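Local coordinates for protein maleylacetate reductase (PDB 3HL0) that probably catalyses the NAD(H)-dependent reduction of maleylacetate to 3-oxoadipate in gamma-resorcylate catabolism, as a member of the iron-containing alcohol dehydrogenase family, at residues A[119-124]-A[167-172]; A[197-202]-A[221-226]. All coordinates share one frame; numbering follows the deposited sequence.

Contact 1. Residues A[119-124]-A[167-172]; sequences TTYAGS and MTSGLN. With NAD (nicotinamide-adenine-dinucleotide), chain D.
S169 and Y121 make the hydrogen bond that joins loop 119-124 to helix 163-180: the amide N of Y121 donates to S169 OG over 2.9 Å, bent to 143° at the hydrogen. S169 OG stands anti to its own backbone N (chi1 -176°), reaching out from the helix to the loop. The amide of A122 also lies near this oxygen, but its angle is poor; it turns instead to T120 OG1, 3.3 Å from A122 N and nearly straight at 164°, which closes an ST turn.

Van der Waals contacts flank this bond. The Y121 ring brings its edge to the helix backbone, with CD2 3.7 Å from G170 N, and Y121 CB rests on S169 OG. Beyond the ring, Y121 OH is hydrogen-bonded to R218. N172 is more distant, its ND2 4.2 Å from A122 CA.

The third group of interactions is with NAD. T120 OG1 donates to O2N of the nicotinamide-side phosphate at 2.7 Å, while T120 CG2 lies 3.2 Å from C8A of the adenine. The adenine amino group N6A donates to T119 O at 3.0 Å. Farther along the loop, A122 O approaches nicotinamide C5N at 3.3 Å and is itself hydrogen-bonded to H176.

T120 OG1 thus accepts from the loop backbone and donates to the phosphate, and the ST turn probably helps to fix the hydroxyl that binds the cofactor. S169 holds the N-H of the T120-Y121 peptide, consistent with a second-shell role for the helix.

Contact 2. Residues A[197-202]-A[221-226]; sequences GLRAMI and ALYGAW
A200 and M201 face G224 across two helices that run nearly antiparallel: the axes of segments 197-202 and 221-226 approach to 7.8 Å, with 152° between their directions. A200 CB sits 3.7 Å from G224 CA, where the glycine has no side chain to keep the helices apart. One turn earlier, G197 comes opposite the same residue, with only 4.2 Å between G197 CA and G224 CA.

M201, a selenomethionine modelled in two conformers, folds across the other helix in the conformer described. Its CG is anti to the carbonyl carbon (chi1 -50°), and the bend at chi2 (-57°) brings SE to 3.2 Å from A221 O and 3.4 Å from A225 N. The bend at chi3 then turns the methyl onto A221, CE to CB 3.9 Å. The selenium therefore lies beside the backbone pair A225 N to A221 O, which is hydrogen-bonded within its own helix.

At the margin, Y223 CD2 touches A200 CB at 3.9 Å, approached obliquely to the ring. R199, also with two conformers, brings NH1 near the ring edge. E196 positions both of these side chains, through a salt bridge to R199 NE and a hydrogen bond to Y223 OH. Farther out, M174 of helix 163-180 packs on M201.

The two helices follow each other in the chain as an antiparallel helical hairpin with a glycine- and alanine-lined interface, within the all-helical C-terminal domain characteristic of iron-containing alcohol dehydrogenases.

Overall arrangement
Contacts 1 and 2 have centres 10 Å apart and meet through Y121, which belongs to contact 1: its OH lies 3.6 Å from A221 CB, and its CA 3.7 Å from A225 CB. Segment 221-226 therefore backs the loop whose other side carries NAD; the side chain of A225 is about 10 Å from the cofactor. Along the chain the contacts are in series, with helix 163-180 leading to helix 188-210. Contact 1 spans the join between the parallel-sheet nucleotide-binding domain and the helical domain, whereas contact 2 lies wholly in the latter. Contact 1 touches the cofactor directly, and contact 2 forms the layer behind it.

Contact 1. Residues A[119-124]-A[167-172]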
loop_
_atom_site.group_PDB
_atom_site.type_symbol
_atom_site.label_atom_id
_atom_site.label_comp_id
_atom_site.label_asym_id
_atom_site.label_seq_id
_atom_site.Cartn_x
_atom_site.Cartn_y
_atom_site.Cartn_z
ATOM N N THR A 119 -12.801 -5.135 -6.957
ATOM C CA THR A 119 -13.037 -3.745 -6.561
ATOM C C THR A 119 -11.925 -2.835 -7.079
ATOM O O THR A 119 -11.849 -1.679 -6.685
ATOM C CB THR A 119 -13.187 -3.612 -5.029
ATOM O OG1 THR A 119 -11.962 -4.042 -4.386
ATOM C CG2 THR A 119 -14.376 -4.499 -4.497
ATOM N N THR A 120 -11.035 -3.377 -7.914
ATOM C CA THR A 120 -10.049 -2.540 -8.637
ATOM C C THR A 120 -10.121 -2.891 -10.105
ATOM O O THR A 120 -11.064 -3.573 -10.551
ATOM C CB THR A 120 -8.581 -2.718 -8.152
ATOM O OG1 THR A 120 -8.070 -3.995 -8.577
ATOM C CG2 THR A 120 -8.469 -2.589 -6.616
ATOM N N TYR A 121 -9.133 -2.434 -10.878
ATOM C CA TYR A 121 -9.113 -2.659 -12.315
ATOM C C TYR A 121 -8.060 -3.673 -12.745
ATOM O O TYR A 121 -7.756 -3.809 -13.916
ATOM C CB TYR A 121 -8.914 -1.318 -13.041
ATOM C CG TYR A 121 -9.979 -0.277 -12.632
ATOM C CD1 TYR A 121 -11.342 -0.629 -12.544
ATOM C CD2 TYR A 121 -9.606 1.040 -12.308
ATOM C CE1 TYR A 121 -12.298 0.301 -12.156
ATOM C CE2 TYR A 121 -10.545 1.980 -11.907
ATOM C CZ TYR A 121 -11.900 1.602 -11.840
ATOM O OH TYR A 121 -12.800 2.555 -11.445
ATOM N N ALA A 122 -7.520 -4.408 -11.790
ATOM C CA ALA A 122 -6.404 -5.354 -12.072
ATOM C C ALA A 122 -6.770 -6.458 -13.067
ATOM O O ALA A 122 -5.912 -6.888 -13.850
ATOM C CB ALA A 122 -5.917 -6.013 -10.729
ATOM N N GLY A 123 -8.018 -6.955 -12.996
ATOM C CA GLY A 123 -8.440 -7.949 -13.996
ATOM C C GLY A 123 -8.105 -9.404 -13.694
ATOM O O GLY A 123 -8.418 -10.269 -14.508
ATOM N N SER A 124 -7.468 -9.675 -12.543
ATOM C CA SER A 124 -7.077 -11.079 -12.166
ATOM C C SER A 124 -8.268 -12.021 -12.150
ATOM O O SER A 124 -8.114 -13.250 -12.368
ATOM C CB SER A 124 -6.492 -11.046 -10.763
ATOM O OG SER A 124 -5.957 -12.324 -10.399
HETATM N N MSE A 167 -6.411 5.526 -10.871
HETATM C CA MSE A 167 -5.684 5.906 -12.092
HETATM C C MSE A 167 -4.607 4.869 -12.438
HETATM O O MSE A 167 -4.515 4.435 -13.587
HETATM C CB MSE A 167 -5.053 7.287 -11.954
HETATM C CG MSE A 167 -6.054 8.434 -11.686
HETATM SE SE MSE A 167 -7.507 8.607 -12.950
HETATM C CE MSE A 167 -8.896 7.734 -11.990
ATOM N N THR A 168 -3.806 4.458 -11.455
ATOM C CA THR A 168 -2.704 3.537 -11.793
ATOM C C THR A 168 -3.241 2.120 -12.061
ATOM O O THR A 168 -2.752 1.433 -12.985
ATOM C CB THR A 168 -1.592 3.503 -10.725
ATOM O OG1 THR A 168 -2.221 3.250 -9.456
ATOM C CG2 THR A 168 -0.922 4.868 -10.699
ATOM N N SER A 169 -4.258 1.680 -11.314
ATOM C CA SER A 169 -4.848 0.392 -11.612
ATOM C C SER A 169 -5.510 0.444 -12.998
ATOM O O SER A 169 -5.463 -0.553 -13.740
ATOM C CB SER A 169 -5.898 0.041 -10.529
ATOM O OG SER A 169 -6.443 -1.302 -10.755
ATOM N N GLY A 170 -6.104 1.594 -13.364
ATOM C CA GLY A 170 -6.744 1.743 -14.701
ATOM C C GLY A 170 -5.682 1.614 -15.775
ATOM O O GLY A 170 -5.903 0.971 -16.804
ATOM N N LEU A 171 -4.489 2.225 -15.551
ATOM C CA LEU A 171 -3.399 2.046 -16.515
ATOM C C LEU A 171 -2.871 0.607 -16.567
ATOM O O LEU A 171 -2.459 0.146 -17.642
ATOM C CB LEU A 171 -2.252 3.062 -16.269
ATOM C CG LEU A 171 -2.640 4.515 -16.567
ATOM C CD1 LEU A 171 -1.618 5.447 -15.850
ATOM C CD2 LEU A 171 -2.638 4.766 -18.066
ATOM N N ASN A 172 -2.871 -0.102 -15.424
ATOM C CA ASN A 172 -2.532 -1.534 -15.395
ATOM C C ASN A 172 -3.479 -2.336 -16.300
ATOM O O ASN A 172 -3.050 -3.211 -17.074
ATOM C CB ASN A 172 -2.601 -2.033 -13.924
ATOM C CG ASN A 172 -2.165 -3.493 -13.727
ATOM O OD1 ASN A 172 -1.528 -4.142 -14.564
ATOM N ND2 ASN A 172 -2.504 -4.002 -12.558
HETATM P PA NAD D . -4.396 -4.670 -4.309
HETATM O O1A NAD D . -5.352 -5.804 -4.450
HETATM O O2A NAD D . -3.031 -4.967 -3.818
HETATM O O5B NAD D . -5.129 -3.491 -3.525
HETATM C C5B NAD D . -4.339 -2.411 -3.017
HETATM C C4B NAD D . -5.070 -1.840 -1.811
HETATM O O4B NAD D . -6.270 -1.207 -2.255
HETATM C C3B NAD D . -5.458 -2.934 -0.799
HETATM O O3B NAD D . -5.200 -2.526 0.557
HETATM C C2B NAD D . -6.940 -3.082 -1.055
HETATM O O2B NAD D . -7.661 -3.529 0.076
HETATM C C1B NAD D . -7.360 -1.663 -1.467
HETATM N N9A NAD D . -8.595 -1.632 -2.286
HETATM C C8A NAD D . -8.862 -2.372 -3.423
HETATM N N7A NAD D . -10.093 -2.045 -3.878
HETATM C C5A NAD D . -10.644 -1.110 -3.042
HETATM C C6A NAD D . -11.873 -0.451 -3.041
HETATM N N6A NAD D . -12.718 -0.417 -4.103
HETATM N N1A NAD D . -12.093 0.446 -1.994
HETATM C C2A NAD D . -11.132 0.683 -1.037
HETATM N N3A NAD D . -9.918 0.046 -1.041
HETATM C C4A NAD D . -9.689 -0.848 -2.047
HETATM O O3 NAD D . -4.122 -3.956 -5.753
HETATM P PN NAD D . -4.310 -4.514 -7.265
HETATM O O1N NAD D . -3.507 -3.579 -8.106
HETATM O O2N NAD D . -5.752 -4.642 -7.466
HETATM O O5D NAD D . -3.609 -5.952 -7.297
HETATM C C5D NAD D . -2.194 -6.105 -7.368
HETATM C C4D NAD D . -1.895 -7.590 -7.162
HETATM O O4D NAD D . -2.648 -8.329 -8.112
HETATM C C3D NAD D . -0.428 -7.873 -7.459
HETATM O O3D NAD D . -0.011 -8.949 -6.604
HETATM C C2D NAD D . -0.458 -8.311 -8.904
HETATM O O2D NAD D . 0.655 -9.112 -9.304
HETATM C C1D NAD D . -1.771 -9.071 -8.951
HETATM N N1N NAD D . -2.340 -9.176 -10.287
HETATM C C2N NAD D . -2.518 -10.435 -10.777
HETATM C C3N NAD D . -3.053 -10.590 -12.038
HETATM C C7N NAD D . -3.234 -11.993 -12.448
HETATM O O7N NAD D . -3.836 -12.144 -13.639
HETATM N N7N NAD D . -2.814 -13.026 -11.677
HETATM C C4N NAD D . -3.477 -9.475 -12.843
HETATM C C5N NAD D . -3.279 -8.195 -12.322
HETATM C C6N NAD D . -2.703 -8.061 -11.046
#

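Contact 2. Residues A[197-202]-A[221-226]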
loop_
_atom_site.group_PDB
_atom_site.type_symbol
_atom_site.label_atom_id
_atom_site.label_comp_id
_atom_site.label_asym_id
_atom_site.label_seq_id
_atom_site.Cartn_x
_atom_site.Cartn_y
_atom_site.Cartn_z
ATOM N N GLY A 197 -11.836 -2.262 -24.552
ATOM C CA GLY A 197 -11.362 -2.026 -23.181
ATOM C C GLY A 197 -10.562 -0.737 -23.098
ATOM O O GLY A 197 -10.762 0.057 -22.176
ATOM N N LEU A 198 -9.650 -0.531 -24.037
ATOM C CA LEU A 198 -8.910 0.763 -24.093
ATOM C C LEU A 198 -9.826 1.959 -24.257
ATOM O O LEU A 198 -9.635 2.980 -23.575
ATOM C CB LEU A 198 -7.879 0.700 -25.240
ATOM C CG LEU A 198 -6.703 -0.265 -24.976
ATOM C CD1 LEU A 198 -5.996 -0.651 -26.284
ATOM C CD2 LEU A 198 -5.695 0.375 -23.970
ATOM N N ARG A 199 -10.811 1.867 -25.151
ATOM C CA ARG A 199 -11.724 2.972 -25.382
ATOM C C ARG A 199 -12.531 3.313 -24.108
ATOM O O ARG A 199 -12.766 4.498 -23.789
ATOM C CB ARG A 199 -12.653 2.642 -26.561
ATOM C CG ARG A 199 -13.482 3.787 -26.977
ATOM C CD ARG A 199 -14.818 3.339 -27.639
ATOM N NE ARG A 199 -15.590 2.496 -26.722
ATOM C CZ ARG A 199 -16.320 2.940 -25.701
ATOM N NH1 ARG A 199 -16.959 2.081 -24.910
ATOM N NH2 ARG A 199 -16.414 4.249 -25.470
ATOM N N ALA A 200 -12.924 2.287 -23.352
ATOM C CA ALA A 200 -13.657 2.456 -22.109
ATOM C C ALA A 200 -12.770 3.126 -21.050
ATOM O O ALA A 200 -13.229 4.075 -20.400
ATOM C CB ALA A 200 -14.209 1.131 -21.617
HETATM N N MSE A 201 -11.526 2.676 -20.919
HETATM C CA MSE A 201 -10.668 3.235 -19.864
HETATM C C MSE A 201 -10.298 4.691 -20.207
HETATM O O MSE A 201 -10.249 5.536 -19.314
HETATM C CB MSE A 201 -9.415 2.393 -19.655
HETATM C CG MSE A 201 -9.642 0.881 -19.482
HETATM SE SE MSE A 201 -10.829 0.408 -17.999
HETATM C CE MSE A 201 -10.205 1.848 -16.824
ATOM N N ILE A 202 -10.049 4.976 -21.492
ATOM C CA ILE A 202 -9.626 6.340 -21.925
ATOM C C ILE A 202 -10.784 7.317 -21.706
ATOM O O ILE A 202 -10.564 8.455 -21.266
ATOM C CB ILE A 202 -9.075 6.314 -23.358
ATOM C CG1 ILE A 202 -7.722 5.617 -23.335
ATOM C CG2 ILE A 202 -8.890 7.697 -23.953
ATOM C CD1 ILE A 202 -7.203 5.256 -24.781
ATOM N N ALA A 221 -15.551 2.312 -16.376
ATOM C CA ALA A 221 -14.173 1.842 -16.101
ATOM C C ALA A 221 -14.132 0.363 -15.694
ATOM O O ALA A 221 -13.207 -0.360 -16.040
ATOM C CB ALA A 221 -13.541 2.675 -15.001
ATOM N N LEU A 222 -15.109 -0.097 -14.917
ATOM C CA LEU A 222 -15.122 -1.489 -14.516
ATOM C C LEU A 222 -15.362 -2.439 -15.721
ATOM O O LEU A 222 -14.762 -3.505 -15.821
ATOM C CB LEU A 222 -16.172 -1.670 -13.426
ATOM C CG LEU A 222 -16.079 -2.974 -12.663
ATOM C CD1 LEU A 222 -14.698 -3.291 -11.987
ATOM C CD2 LEU A 222 -17.151 -2.983 -11.578
ATOM N N TYR A 223 -16.276 -2.034 -16.606
ATOM C CA TYR A 223 -16.497 -2.752 -17.851
ATOM C C TYR A 223 -15.179 -2.826 -18.641
ATOM O O TYR A 223 -14.825 -3.906 -19.138
ATOM C CB TYR A 223 -17.541 -1.985 -18.627
ATOM C CG TYR A 223 -17.642 -2.263 -20.111
ATOM C CD1 TYR A 223 -18.173 -3.477 -20.564
ATOM C CD2 TYR A 223 -17.226 -1.314 -21.032
ATOM C CE1 TYR A 223 -18.276 -3.723 -21.951
ATOM C CE2 TYR A 223 -17.336 -1.529 -22.409
ATOM C CZ TYR A 223 -17.874 -2.749 -22.840
ATOM O OH TYR A 223 -18.012 -2.971 -24.185
ATOM N N GLY A 224 -14.462 -1.709 -18.748
ATOM C CA GLY A 224 -13.177 -1.729 -19.460
ATOM C C GLY A 224 -12.225 -2.700 -18.773
ATOM O O GLY A 224 -11.505 -3.461 -19.452
ATOM N N ALA A 225 -12.180 -2.685 -17.442
ATOM C CA ALA A 225 -11.276 -3.569 -16.702
ATOM C C ALA A 225 -11.544 -5.049 -16.951
ATOM O O ALA A 225 -10.638 -5.887 -17.090
ATOM C CB ALA A 225 -11.334 -3.225 -15.181
ATOM N N TRP A 226 -12.825 -5.374 -17.063
ATOM C CA TRP A 226 -13.227 -6.735 -17.415
ATOM C C TRP A 226 -12.709 -7.159 -18.781
ATOM O O TRP A 226 -12.114 -8.245 -18.907
ATOM C CB TRP A 226 -14.762 -6.821 -17.349
ATOM C CG TRP A 226 -15.317 -8.066 -17.972
ATOM C CD1 TRP A 226 -14.952 -9.359 -17.723
ATOM C CD2 TRP A 226 -16.374 -8.106 -18.945
ATOM N NE1 TRP A 226 -15.751 -10.223 -18.507
ATOM C CE2 TRP A 226 -16.619 -9.461 -19.241
ATOM C CE3 TRP A 226 -17.140 -7.119 -19.571
ATOM C CZ2 TRP A 226 -17.623 -9.842 -20.153
ATOM C CZ3 TRP A 226 -18.121 -7.497 -20.491
ATOM C CH2 TRP A 226 -18.333 -8.842 -20.771
#